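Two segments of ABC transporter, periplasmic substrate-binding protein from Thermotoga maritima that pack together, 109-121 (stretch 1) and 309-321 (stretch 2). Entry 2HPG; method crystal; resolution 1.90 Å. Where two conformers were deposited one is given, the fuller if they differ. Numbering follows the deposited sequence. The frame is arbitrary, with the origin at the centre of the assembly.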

ATOM      1  N   LYS A 109      -0.508 -14.388  -3.121  1.00 28.13           N
ATOM      2  CA  LYS A 109      -1.165 -15.384  -3.996  1.00 28.91           C
ATOM      3  C   LYS A 109      -2.044 -16.357  -3.216  1.00 29.55           C
ATOM      4  O   LYS A 109      -3.150 -16.666  -3.639  1.00 30.24           O
ATOM      5  CB  LYS A 109      -0.149 -16.156  -4.817  1.00 29.14           C
ATOM      6  CG  LYS A 109       0.635 -15.271  -5.737  1.00 29.20           C
ATOM      7  CD  LYS A 109       1.650 -16.036  -6.540  1.00 30.39           C
ATOM      8  CE  LYS A 109       2.393 -15.100  -7.457  1.00 30.92           C
ATOM      9  NZ  LYS A 109       3.583 -15.742  -8.053  1.00 33.78           N
ATOM     10  N   LYS A 110      -1.562 -16.825  -2.071  1.00 30.00           N
ATOM     11  CA  LYS A 110      -2.347 -17.711  -1.223  1.00 30.20           C
ATOM     12  C   LYS A 110      -3.546 -16.987  -0.651  1.00 30.05           C
ATOM     13  O   LYS A 110      -4.604 -17.583  -0.477  1.00 29.73           O
ATOM     14  CB  LYS A 110      -1.490 -18.304  -0.091  1.00 30.91           C
ATOM     15  CG  LYS A 110      -0.519 -19.370  -0.566  1.00 31.83           C
ATOM     16  CD  LYS A 110      -1.234 -20.721  -0.824  1.00 34.64           C
ATOM     17  CE  LYS A 110      -0.267 -21.831  -1.298  1.00 35.02           C
ATOM     18  NZ  LYS A 110       0.673 -21.318  -2.367  1.00 36.83           N
ATOM     19  N   ILE A 111      -3.400 -15.704  -0.323  1.00 29.66           N
ATOM     20  CA  ILE A 111      -4.556 -14.962   0.178  1.00 30.02           C
ATOM     21  C   ILE A 111      -5.603 -14.854  -0.946  1.00 30.27           C
ATOM     22  O   ILE A 111      -6.794 -14.997  -0.692  1.00 30.24           O
ATOM     23  CB  ILE A 111      -4.186 -13.552   0.762  1.00 29.60           C
ATOM     24  CG1 ILE A 111      -3.443 -13.708   2.095  1.00 29.23           C
ATOM     25  CG2 ILE A 111      -5.438 -12.710   0.978  1.00 28.74           C
ATOM     26  CD1 ILE A 111      -2.940 -12.410   2.683  1.00 28.59           C
ATOM     27  N   LYS A 112      -5.151 -14.653  -2.179  1.00 31.21           N
ATOM     28  CA  LYS A 112      -6.078 -14.430  -3.281  1.00 32.35           C
ATOM     29  C   LYS A 112      -6.956 -15.649  -3.530  1.00 33.71           C
ATOM     30  O   LYS A 112      -8.158 -15.522  -3.686  1.00 33.89           O
ATOM     31  CB  LYS A 112      -5.343 -14.077  -4.561  1.00 32.28           C
ATOM     32  CG  LYS A 112      -6.287 -13.694  -5.696  1.00 32.26           C
ATOM     33  CD  LYS A 112      -5.501 -13.357  -6.938  1.00 33.30           C
ATOM     34  CE  LYS A 112      -6.251 -13.668  -8.242  1.00 34.36           C
ATOM     35  NZ  LYS A 112      -5.255 -13.809  -9.345  1.00 35.81           N
ATOM     36  N   GLN A 113      -6.351 -16.829  -3.553  1.00 35.14           N
ATOM     37  CA  GLN A 113      -7.120 -18.049  -3.766  1.00 36.43           C
ATOM     38  C   GLN A 113      -7.848 -18.554  -2.514  1.00 36.31           C
ATOM     39  O   GLN A 113      -8.566 -19.543  -2.582  1.00 36.90           O
ATOM     40  CB  GLN A 113      -6.252 -19.129  -4.418  1.00 36.52           C
ATOM     41  CG  GLN A 113      -5.076 -19.588  -3.616  1.00 37.83           C
ATOM     42  CD  GLN A 113      -4.015 -20.256  -4.471  1.00 38.72           C
ATOM     43  OE1 GLN A 113      -3.503 -19.666  -5.435  1.00 41.73           O
ATOM     44  NE2 GLN A 113      -3.673 -21.493  -4.120  1.00 40.81           N
ATOM     45  N   SER A 114      -7.720 -17.861  -1.384  1.00 36.55           N
ATOM     46  CA  SER A 114      -8.422 -18.206  -0.144  0.50 36.59           C
ATOM     47  C   SER A 114      -9.923 -18.003  -0.303  1.00 36.96           C
ATOM     48  O   SER A 114     -10.337 -16.950  -0.794  1.00 37.16           O
ATOM     49  CB  SER A 114      -7.925 -17.329   1.031  0.50 36.67           C
ATOM     50  OG  SER A 114      -8.435 -15.985   1.009  0.60 35.86           O
ATOM     51  N   PRO A 115     -10.754 -18.968   0.128  1.00 37.04           N
ATOM     52  CA  PRO A 115     -12.195 -18.742   0.181  1.00 37.14           C
ATOM     53  C   PRO A 115     -12.602 -17.428   0.857  1.00 37.28           C
ATOM     54  O   PRO A 115     -13.506 -16.740   0.373  1.00 37.14           O
ATOM     55  CB  PRO A 115     -12.700 -19.930   1.019  1.00 37.32           C
ATOM     56  CG  PRO A 115     -11.719 -21.008   0.771  1.00 37.08           C
ATOM     57  CD  PRO A 115     -10.396 -20.344   0.532  1.00 37.21           C
ATOM     58  N   THR A 116     -11.961 -17.093   1.975  1.00 37.37           N
ATOM     59  CA  THR A 116     -12.292 -15.869   2.707  1.00 37.39           C
ATOM     60  C   THR A 116     -12.022 -14.596   1.888  1.00 37.44           C
ATOM     61  O   THR A 116     -12.856 -13.697   1.871  1.00 37.35           O
ATOM     62  CB  THR A 116     -11.528 -15.773   4.034  1.00 37.60           C
ATOM     63  OG1 THR A 116     -11.889 -16.881   4.860  1.00 38.82           O
ATOM     64  CG2 THR A 116     -11.859 -14.476   4.758  1.00 37.16           C
HETATM   65  N   MSE A 117     -10.875 -14.514   1.213  1.00 37.50           N
HETATM   66  CA  MSE A 117     -10.604 -13.348   0.369  1.00 37.45           C
HETATM   67  C   MSE A 117     -11.620 -13.315  -0.768  1.00 37.42           C
HETATM   68  O   MSE A 117     -12.202 -12.270  -1.061  1.00 36.80           O
HETATM   69  CB  MSE A 117      -9.185 -13.369  -0.209  1.00 37.72           C
HETATM   70  CG  MSE A 117      -8.857 -12.224  -1.198  1.00 38.14           C
HETATM   71 SE   MSE A 117      -9.187 -10.402  -0.524  0.90 42.31          SE
HETATM   72  CE  MSE A 117      -8.243 -10.513   1.136  1.00 39.09           C
ATOM     73  N   GLN A 118     -11.842 -14.456  -1.411  1.00 37.25           N
ATOM     74  CA  GLN A 118     -12.837 -14.508  -2.480  1.00 37.46           C
ATOM     75  C   GLN A 118     -14.209 -14.029  -1.999  1.00 36.87           C
ATOM     76  O   GLN A 118     -14.924 -13.333  -2.735  1.00 36.70           O
ATOM     77  CB  GLN A 118     -12.904 -15.896  -3.096  1.00 37.46           C
ATOM     78  CG  GLN A 118     -11.735 -16.154  -4.036  1.00 39.00           C
ATOM     79  CD  GLN A 118     -11.528 -17.623  -4.320  1.00 39.99           C
ATOM     80  OE1 GLN A 118     -12.332 -18.476  -3.910  1.00 43.92           O
ATOM     81  NE2 GLN A 118     -10.437 -17.938  -5.014  1.00 43.62           N
ATOM     82  N   LYS A 119     -14.560 -14.357  -0.760  1.00 36.20           N
ATOM     83  CA  LYS A 119     -15.787 -13.845  -0.174  1.00 36.14           C
ATOM     84  C   LYS A 119     -15.770 -12.319  -0.127  1.00 35.65           C
ATOM     85  O   LYS A 119     -16.656 -11.666  -0.671  1.00 35.34           O
ATOM     86  CB  LYS A 119     -16.011 -14.393   1.234  1.00 35.85           C
ATOM     87  CG  LYS A 119     -17.226 -13.787   1.926  1.00 36.74           C
ATOM     88  CD  LYS A 119     -17.473 -14.374   3.295  1.00 37.62           C
ATOM     89  CE  LYS A 119     -16.574 -13.732   4.343  1.00 39.73           C
ATOM     90  NZ  LYS A 119     -16.651 -14.423   5.671  1.00 39.85           N
ATOM     91  N   TRP A 120     -14.761 -11.750   0.526  1.00 35.30           N
ATOM     92  CA  TRP A 120     -14.673 -10.293   0.693  1.00 35.03           C
ATOM     93  C   TRP A 120     -14.740  -9.561  -0.633  1.00 34.57           C
ATOM     94  O   TRP A 120     -15.322  -8.491  -0.703  1.00 34.14           O
ATOM     95  CB  TRP A 120     -13.357  -9.895   1.373  1.00 35.54           C
ATOM     96  CG  TRP A 120     -13.209 -10.367   2.773  1.00 35.78           C
ATOM     97  CD1 TRP A 120     -14.207 -10.673   3.643  1.00 36.18           C
ATOM     98  CD2 TRP A 120     -11.981 -10.544   3.490  1.00 35.85           C
ATOM     99  NE1 TRP A 120     -13.681 -11.050   4.851  1.00 36.56           N
ATOM    100  CE2 TRP A 120     -12.315 -10.980   4.785  1.00 36.65           C
ATOM    101  CE3 TRP A 120     -10.635 -10.387   3.157  1.00 35.91           C
ATOM    102  CZ2 TRP A 120     -11.346 -11.267   5.758  1.00 37.07           C
ATOM    103  CZ3 TRP A 120      -9.671 -10.667   4.115  1.00 36.05           C
ATOM    104  CH2 TRP A 120     -10.034 -11.095   5.405  1.00 36.26           C
ATOM    105  N   LEU A 121     -14.117 -10.132  -1.666  1.00 34.09           N
ATOM    106  CA  LEU A 121     -14.051  -9.499  -2.978  1.00 34.30           C
ATOM    107  C   LEU A 121     -15.389  -9.556  -3.699  1.00 34.94           C
ATOM    108  O   LEU A 121     -15.697  -8.686  -4.513  1.00 34.91           O
ATOM    109  CB  LEU A 121     -12.972 -10.149  -3.846  1.00 33.70           C
ATOM    110  CG  LEU A 121     -11.542 -10.018  -3.325  1.00 32.76           C
ATOM    111  CD1 LEU A 121     -10.559 -10.688  -4.293  1.00 31.02           C
ATOM    112  CD2 LEU A 121     -11.186  -8.554  -3.061  1.00 31.27           C
ATOM    113  N   ASN A 309     -10.102 -11.700  14.337  1.00 34.25           N
ATOM    114  CA  ASN A 309     -10.756 -12.846  13.684  1.00 34.55           C
ATOM    115  C   ASN A 309     -10.414 -12.912  12.209  1.00 34.25           C
ATOM    116  O   ASN A 309     -10.114 -13.995  11.677  1.00 34.74           O
ATOM    117  CB  ASN A 309     -12.286 -12.810  13.873  1.00 35.59           C
ATOM    118  CG  ASN A 309     -12.739 -13.489  15.164  1.00 37.67           C
ATOM    119  OD1 ASN A 309     -12.081 -14.409  15.658  1.00 41.59           O
ATOM    120  ND2 ASN A 309     -13.873 -13.046  15.705  1.00 40.11           N
ATOM    121  N   ALA A 310     -10.426 -11.749  11.550  1.00 34.16           N
ATOM    122  CA  ALA A 310     -10.068 -11.660  10.127  1.00 33.44           C
ATOM    123  C   ALA A 310      -8.679 -12.200   9.846  1.00 32.74           C
ATOM    124  O   ALA A 310      -8.485 -12.929   8.889  1.00 31.81           O
ATOM    125  CB  ALA A 310     -10.181 -10.205   9.634  1.00 33.50           C
ATOM    126  N   LEU A 311      -7.706 -11.816  10.671  1.00 32.91           N
ATOM    127  CA  LEU A 311      -6.311 -12.294  10.530  1.00 33.20           C
ATOM    128  C   LEU A 311      -6.224 -13.816  10.692  1.00 33.15           C
ATOM    129  O   LEU A 311      -5.664 -14.534   9.855  1.00 33.06           O
ATOM    130  CB  LEU A 311      -5.419 -11.605  11.578  1.00 33.11           C
ATOM    131  CG  LEU A 311      -3.957 -12.069  11.698  1.00 33.10           C
ATOM    132  CD1 LEU A 311      -3.170 -11.703  10.458  1.00 32.92           C
ATOM    133  CD2 LEU A 311      -3.305 -11.486  12.937  1.00 32.91           C
ATOM    134  N   ASN A 312      -6.801 -14.294  11.783  1.00 34.22           N
ATOM    135  CA  ASN A 312      -6.825 -15.730  12.105  1.00 34.71           C
ATOM    136  C   ASN A 312      -7.472 -16.553  11.002  1.00 35.13           C
ATOM    137  O   ASN A 312      -6.954 -17.619  10.597  1.00 35.28           O
ATOM    138  CB  ASN A 312      -7.555 -15.931  13.432  1.00 35.31           C
ATOM    139  CG  ASN A 312      -6.733 -15.461  14.616  1.00 36.19           C
ATOM    140  OD1 ASN A 312      -5.525 -15.704  14.666  1.00 40.19           O
ATOM    141  ND2 ASN A 312      -7.369 -14.778  15.563  1.00 36.62           N
ATOM    142  N   GLN A 313      -8.581 -16.031  10.483  1.00 35.56           N
ATOM    143  CA  GLN A 313      -9.254 -16.678   9.376  1.00 35.63           C
ATOM    144  C   GLN A 313      -8.343 -16.791   8.174  1.00 35.41           C
ATOM    145  O   GLN A 313      -8.296 -17.832   7.544  1.00 35.76           O
ATOM    146  CB  GLN A 313     -10.544 -15.948   9.006  1.00 35.98           C
ATOM    147  CG  GLN A 313     -11.421 -16.764   8.060  1.00 36.99           C
ATOM    148  CD  GLN A 313     -11.829 -18.134   8.640  1.00 39.52           C
ATOM    149  OE1 GLN A 313     -12.368 -18.216   9.748  1.00 40.72           O
ATOM    150  NE2 GLN A 313     -11.580 -19.203   7.881  1.00 38.68           N
ATOM    151  N   LEU A 314      -7.594 -15.737   7.865  1.00 35.58           N
ATOM    152  CA  LEU A 314      -6.624 -15.801   6.761  1.00 35.55           C
ATOM    153  C   LEU A 314      -5.449 -16.757   7.047  1.00 35.92           C
ATOM    154  O   LEU A 314      -4.974 -17.466   6.140  1.00 35.35           O
ATOM    155  CB  LEU A 314      -6.102 -14.395   6.401  1.00 35.14           C
ATOM    156  CG  LEU A 314      -7.015 -13.506   5.538  1.00 33.69           C
ATOM    157  CD1 LEU A 314      -6.413 -12.101   5.344  1.00 32.07           C
ATOM    158  CD2 LEU A 314      -7.300 -14.167   4.177  1.00 30.88           C
ATOM    159  N   ILE A 315      -4.983 -16.768   8.297  1.00 36.78           N
ATOM    160  CA  ILE A 315      -3.868 -17.652   8.714  1.00 37.57           C
ATOM    161  C   ILE A 315      -4.212 -19.135   8.450  1.00 38.35           C
ATOM    162  O   ILE A 315      -3.432 -19.878   7.818  1.00 38.55           O
ATOM    163  CB  ILE A 315      -3.502 -17.435  10.210  1.00 37.49           C
ATOM    164  CG1 ILE A 315      -2.760 -16.103  10.402  1.00 37.45           C
ATOM    165  CG2 ILE A 315      -2.627 -18.567  10.716  1.00 37.07           C
ATOM    166  CD1 ILE A 315      -2.791 -15.552  11.821  1.00 36.71           C
ATOM    167  N   LYS A 316      -5.394 -19.531   8.912  1.00 39.37           N
ATOM    168  CA  LYS A 316      -5.954 -20.876   8.676  1.00 40.06           C
ATOM    169  C   LYS A 316      -5.894 -21.378   7.230  1.00 41.17           C
ATOM    170  O   LYS A 316      -5.384 -22.475   6.963  1.00 41.57           O
ATOM    171  CB  LYS A 316      -7.407 -20.891   9.129  1.00 40.04           C
ATOM    172  CG  LYS A 316      -8.151 -22.195   8.858  1.00 39.85           C
ATOM    173  CD  LYS A 316      -9.548 -22.140   9.460  1.00 39.52           C
ATOM    174  CE  LYS A 316     -10.351 -23.371   9.078  1.00 40.22           C
ATOM    175  NZ  LYS A 316     -11.690 -23.336   9.728  1.00 39.90           N
ATOM    176  N   GLU A 317      -6.428 -20.591   6.301  1.00 41.86           N
ATOM    177  CA  GLU A 317      -6.577 -21.039   4.915  1.00 42.52           C
ATOM    178  C   GLU A 317      -5.257 -21.013   4.140  1.00 43.12           C
ATOM    179  O   GLU A 317      -5.052 -21.789   3.183  1.00 43.18           O
ATOM    180  CB  GLU A 317      -7.668 -20.202   4.223  1.00 42.70           C
ATOM    181  CG  GLU A 317      -9.042 -20.400   4.870  1.00 43.00           C
ATOM    182  CD  GLU A 317     -10.067 -19.352   4.498  1.00 43.60           C
ATOM    183  OE1 GLU A 317     -10.056 -18.877   3.346  1.00 44.97           O
ATOM    184  OE2 GLU A 317     -10.895 -19.010   5.369  1.00 44.84           O
ATOM    185  N   VAL A 318      -4.345 -20.144   4.565  1.00 43.89           N
ATOM    186  CA  VAL A 318      -3.039 -20.033   3.914  1.00 44.55           C
ATOM    187  C   VAL A 318      -2.019 -21.102   4.380  1.00 45.13           C
ATOM    188  O   VAL A 318      -1.170 -21.509   3.585  1.00 45.22           O
ATOM    189  CB  VAL A 318      -2.448 -18.617   4.090  1.00 44.47           C
ATOM    190  CG1 VAL A 318      -1.136 -18.494   3.345  1.00 43.85           C
ATOM    191  CG2 VAL A 318      -3.446 -17.581   3.586  1.00 44.79           C
ATOM    192  N   LYS A 319      -2.127 -21.574   5.626  1.00 45.93           N
ATOM    193  CA  LYS A 319      -1.171 -22.583   6.187  1.00 46.67           C
ATOM    194  C   LYS A 319      -1.051 -23.953   5.461  1.00 47.46           C
ATOM    195  O   LYS A 319      -0.411 -24.882   5.976  1.00 47.72           O
ATOM    196  CB  LYS A 319      -1.389 -22.778   7.702  1.00 46.59           C
ATOM    197  CG  LYS A 319      -0.662 -21.708   8.535  1.00 47.02           C
ATOM    198  CD  LYS A 319      -0.661 -21.984  10.047  1.00 46.69           C
ATOM    199  CE  LYS A 319       0.317 -21.054  10.783  1.00 46.45           C
ATOM    200  NZ  LYS A 319       0.065 -20.890  12.254  1.00 45.61           N
ATOM    201  N   GLY A 320      -1.643 -24.064   4.272  1.00 48.24           N
ATOM    202  CA  GLY A 320      -1.127 -24.971   3.250  1.00 49.24           C
ATOM    203  C   GLY A 320       0.291 -24.515   2.895  1.00 50.08           C
ATOM    204  O   GLY A 320       0.712 -23.457   3.370  1.00 50.97           O
ATOM    205  N   GLU A 321       1.063 -25.210   2.057  1.00 50.85           N
ATOM    206  CA  GLU A 321       0.689 -26.279   1.134  1.00 51.23           C
ATOM    207  C   GLU A 321       0.072 -25.675  -0.137  1.00 51.03           C
ATOM    208  O   GLU A 321       0.804 -25.308  -1.050  1.00 50.47           O
ATOM    209  CB  GLU A 321      -0.160 -27.394   1.779  1.00 51.40           C
ATOM    210  CG  GLU A 321      -1.605 -27.536   1.305  1.00 52.02           C
ATOM    211  CD  GLU A 321      -2.250 -28.790   1.850  1.00 52.14           C
ATOM    212  OE1 GLU A 321      -2.832 -29.537   1.043  1.00 53.49           O
ATOM    213  OE2 GLU A 321      -2.164 -29.033   3.080  1.00 52.99           O
TER

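The contact between the two stretches is anchored by the carboxylate of Glu317, which reaches from its helix to the start of helix 115-121. One oxygen accepts from the backbone amide of Thr116 (Thr116 N to Glu317 OE1, 2.9 Å), with a nearly straight N-H...O angle of 168°. The other accepts from the hydroxyl of the same residue, and Thr116 OG1 lies only 2.4 Å from Glu317 OE2, a very short hydrogen bond. Backbone and side chain of one threonine thus engage both oxygens of one carboxylate. The amide of Thr116 lies in the first turn of its helix, where no preceding turn supplies a carbonyl partner, so the glutamate satisfies a donor that would otherwise lack one within the helix. Gln313, one turn earlier on the Glu317 helix, also donates from NE2 to Glu317 OE2 at 2.6 Å. Its aliphatic part also touches the threonine, with Gln313 CG 3.2 Å from Thr116 OG1.

Ser114 completes the polar cluster from within stretch 1. Occupying the N-cap position, it accepts from the backbone of Met117, a selenomethionine (Met117 N to Ser114 OG, 2.9 Å), and donates to the preceding helix (Ser114 OG to Ile111 O, 2.6 Å). The hydroxyl therefore ties together the two helical segments on either side of the break. Beside it, Pro115 has no amide hydrogen to offer, and its ring instead packs against the carboxylate, with CD 3.2 Å from Glu317 OE1.

Next to this polar group the interface becomes apolar. Leu314 bridges the two helical segments of stretch 1: its CD2 lies 4.0 Å from Ile111 CG2, and its CD1 approaches the edge of the Trp120 ring at 3.8 Å from CH2. Ala310, one turn earlier than Leu314, extends the contact along the indole, its CB 4.2 Å from Trp120 CZ2. Toward the other end, Val318 sits against the 109-112 segment, with CG2 4.2 Å from Ile111 CG1 and CG1 3.5 Å from Lys110 CB. Here the lysine contributes its aliphatic chain to the packing, while its NZ is hydrogen-bonded elsewhere in the structure.

The backbones come closest at this end, with CA atoms 5.7 Å apart for Lys110 and Val318 and 6.1 Å for Ser114 and Glu317. Helices 115-121 and 309-318 run at 129° to each other, their axes approaching to 9.9 Å. Altogether the two stretches bury 558 Å², counting both sides.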